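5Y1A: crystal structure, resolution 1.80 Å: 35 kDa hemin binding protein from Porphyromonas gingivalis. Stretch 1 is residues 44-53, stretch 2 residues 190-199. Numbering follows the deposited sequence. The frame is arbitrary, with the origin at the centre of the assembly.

Stretch 1 (44-53) TAEWCGYCPG
Stretch 2 190-199: KPINPQNGAG

Two loops distant in sequence can be joined chiefly by polar groups that satisfy backbone amides and carbonyls, and this contact, which buries 491 Å² summed over both sides, with five hydrogen bonds and a small proline patch, is a worked example. Stretch 1 makes consecutive type I turns, A45 to C48 and C48 to C51, before a helix that includes P52; stretch 2 has no regular helix or strand, though Q195 to A198 form a type II turn. They run in the same direction, with CA atoms of E46 and Q195 4.6 Å apart, of G49 and G197 4.2 Å, and of P52 and A198 6.0 Å.

E46 is the anchor. Its CA-to-CB bond points sideways, but chi1 m (-74°), chi2 t and chi3 -13° bring the carboxylate onto two successive amides: I192 N lies 2.8 Å from E46 OE2 and N193 N 3.0 Å from E46 OE1. Buried, the acid finds donors in the backbone, while a water donates to both E46 OE1 (2.6 Å) and N193 OD1 (2.7 Å). Its backbone carbonyl O accepts a hydrogen bond from N196 N at 2.7 Å, nearly linearly.

Amide side chains extend the seam. Q195, buried with chi1 t, chi2 p and chi3 56°, folds back so that NE2 donates to A45 O (3.2 Å) and to N196 O (3.1 Å) of its own stretch; a water links Q195 OE1 (2.8 Å) to T44 OG1 (2.7 Å). The CA-to-CB bond of N196 points toward stretch 1, and with chi1 t and chi2 7° its ND2 donates to W47 O at 2.8 Å.

P52, C-gamma exo, supplies the apolar patch: its CG packs 3.6 Å from Q195 CG and 4.2 Å from A198 CB. G197 suits its place twice over, since phi is 80° and an ideal CB would lie 2.2 Å from G49 O, a clash.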

# COMPACT_ATOMS: atom_id res chain seq x y z
N THR A 44 13.51 -2.91 8.40
CA THR A 44 13.73 -4.35 8.45
C THR A 44 14.44 -4.87 7.20
O THR A 44 14.52 -4.17 6.17
CB THR A 44 12.35 -5.07 8.66
OG1 THR A 44 12.54 -6.45 8.98
CG2 THR A 44 11.47 -4.95 7.40
N ALA A 45 14.95 -6.09 7.27
CA ALA A 45 15.51 -6.77 6.09
C ALA A 45 15.42 -8.27 6.18
O ALA A 45 15.44 -8.83 7.27
CB ALA A 45 16.94 -6.34 5.85
N GLU A 46 15.38 -8.92 5.02
CA GLU A 46 15.25 -10.38 4.96
C GLU A 46 16.48 -11.11 5.49
O GLU A 46 16.38 -12.25 5.98
CB GLU A 46 14.90 -10.81 3.54
CG GLU A 46 13.42 -10.48 3.22
CD GLU A 46 12.98 -10.90 1.83
OE1 GLU A 46 13.86 -11.23 1.01
OE2 GLU A 46 11.75 -10.87 1.55
N TRP A 47 17.63 -10.44 5.44
CA TRP A 47 18.89 -11.00 5.98
C TRP A 47 19.04 -10.80 7.49
O TRP A 47 19.96 -11.36 8.11
CB TRP A 47 20.11 -10.43 5.22
CG TRP A 47 20.13 -8.91 5.16
CD1 TRP A 47 19.86 -8.13 4.07
CD2 TRP A 47 20.43 -7.99 6.24
NE1 TRP A 47 19.97 -6.80 4.40
CE2 TRP A 47 20.32 -6.68 5.71
CE3 TRP A 47 20.78 -8.15 7.59
CZ2 TRP A 47 20.52 -5.53 6.51
CZ3 TRP A 47 21.00 -7.02 8.37
CH2 TRP A 47 20.86 -5.72 7.82
N CYS A 48 18.14 -10.02 8.08
CA CYS A 48 18.27 -9.59 9.48
C CYS A 48 17.60 -10.61 10.42
O CYS A 48 16.37 -10.72 10.46
CB CYS A 48 17.66 -8.19 9.65
SG CYS A 48 17.47 -7.63 11.36
N GLY A 49 18.41 -11.40 11.12
CA GLY A 49 17.88 -12.48 11.98
C GLY A 49 17.04 -11.99 13.15
O GLY A 49 16.18 -12.71 13.65
N TYR A 50 17.31 -10.77 13.59
CA TYR A 50 16.58 -10.14 14.69
C TYR A 50 15.23 -9.58 14.26
O TYR A 50 14.40 -9.27 15.11
CB TYR A 50 17.43 -9.02 15.29
CG TYR A 50 18.73 -9.47 15.94
CD1 TYR A 50 19.16 -10.80 15.87
CD2 TYR A 50 19.55 -8.56 16.59
CE1 TYR A 50 20.38 -11.21 16.44
CE2 TYR A 50 20.76 -8.95 17.18
CZ TYR A 50 21.17 -10.28 17.10
OH TYR A 50 22.37 -10.67 17.67
N CYS A 51 15.02 -9.42 12.95
CA CYS A 51 13.82 -8.74 12.46
C CYS A 51 12.46 -9.44 12.74
O CYS A 51 11.53 -8.77 13.10
CB CYS A 51 13.96 -8.33 10.99
SG CYS A 51 15.05 -6.88 10.83
N PRO A 52 12.35 -10.78 12.56
CA PRO A 52 11.11 -11.46 12.96
C PRO A 52 10.71 -11.18 14.43
O PRO A 52 9.52 -10.99 14.74
CB PRO A 52 11.45 -12.95 12.73
CG PRO A 52 12.43 -12.91 11.56
CD PRO A 52 13.31 -11.73 11.93
N GLY A 53 11.71 -11.17 15.32
CA GLY A 53 11.48 -10.89 16.75
C GLY A 53 10.93 -9.49 16.96
O GLY A 53 10.00 -9.30 17.72
N LYS A 190 4.95 -13.92 0.83
CA LYS A 190 6.11 -14.81 0.82
C LYS A 190 7.38 -13.97 0.66
O LYS A 190 7.46 -13.15 -0.26
CB LYS A 190 6.02 -15.83 -0.32
CG LYS A 190 7.21 -16.81 -0.31
CD LYS A 190 6.98 -18.01 -1.24
CE LYS A 190 8.02 -19.11 -0.98
NZ LYS A 190 8.13 -20.04 -2.18
N PRO A 191 8.37 -14.15 1.56
CA PRO A 191 9.64 -13.43 1.39
C PRO A 191 10.29 -13.70 0.03
O PRO A 191 10.06 -14.77 -0.57
CB PRO A 191 10.50 -13.98 2.53
CG PRO A 191 9.51 -14.34 3.59
CD PRO A 191 8.36 -14.95 2.81
N ILE A 192 11.08 -12.74 -0.45
CA ILE A 192 11.75 -12.86 -1.75
C ILE A 192 12.89 -13.88 -1.63
O ILE A 192 13.05 -14.76 -2.49
CB ILE A 192 12.27 -11.48 -2.27
CG1 ILE A 192 11.10 -10.52 -2.60
CG2 ILE A 192 13.27 -11.67 -3.44
CD1 ILE A 192 10.03 -11.05 -3.58
N ASN A 193 13.67 -13.74 -0.56
CA ASN A 193 14.62 -14.75 -0.09
C ASN A 193 14.20 -15.15 1.32
O ASN A 193 13.61 -14.32 2.03
CB ASN A 193 16.03 -14.16 -0.09
CG ASN A 193 16.46 -13.69 -1.47
OD1 ASN A 193 16.62 -12.48 -1.71
ND2 ASN A 193 16.63 -14.64 -2.39
N PRO A 194 14.47 -16.41 1.74
CA PRO A 194 14.00 -16.78 3.08
C PRO A 194 14.41 -15.80 4.17
O PRO A 194 15.56 -15.33 4.20
CB PRO A 194 14.62 -18.17 3.31
CG PRO A 194 14.66 -18.74 1.91
CD PRO A 194 15.11 -17.55 1.06
N GLN A 195 13.44 -15.45 5.02
CA GLN A 195 13.69 -14.51 6.10
C GLN A 195 14.60 -15.15 7.16
O GLN A 195 14.28 -16.20 7.73
CB GLN A 195 12.36 -14.06 6.72
CG GLN A 195 12.49 -13.18 7.98
CD GLN A 195 13.11 -11.83 7.69
OE1 GLN A 195 12.61 -11.09 6.85
NE2 GLN A 195 14.18 -11.47 8.44
N ASN A 196 15.74 -14.50 7.42
CA ASN A 196 16.64 -14.92 8.50
C ASN A 196 15.89 -14.82 9.84
O ASN A 196 15.19 -13.84 10.10
CB ASN A 196 17.91 -14.06 8.50
CG ASN A 196 19.01 -14.60 9.40
OD1 ASN A 196 18.91 -15.69 9.95
ND2 ASN A 196 20.11 -13.85 9.48
N GLY A 197 16.04 -15.85 10.67
CA GLY A 197 15.39 -15.90 11.97
C GLY A 197 13.92 -16.30 11.97
O GLY A 197 13.28 -16.27 13.02
N ALA A 198 13.38 -16.64 10.81
CA ALA A 198 11.95 -16.95 10.72
C ALA A 198 11.72 -18.45 10.79
O ALA A 198 12.46 -19.21 10.18
CB ALA A 198 11.36 -16.42 9.44
N GLY A 199 10.68 -18.84 11.50
CA GLY A 199 10.28 -20.24 11.55
C GLY A 199 9.47 -20.67 10.34
O GLY A 199 9.23 -19.89 9.39
O HOH W 1 11.79 -8.43 7.31
O HOH W 2 16.33 -10.87 0.39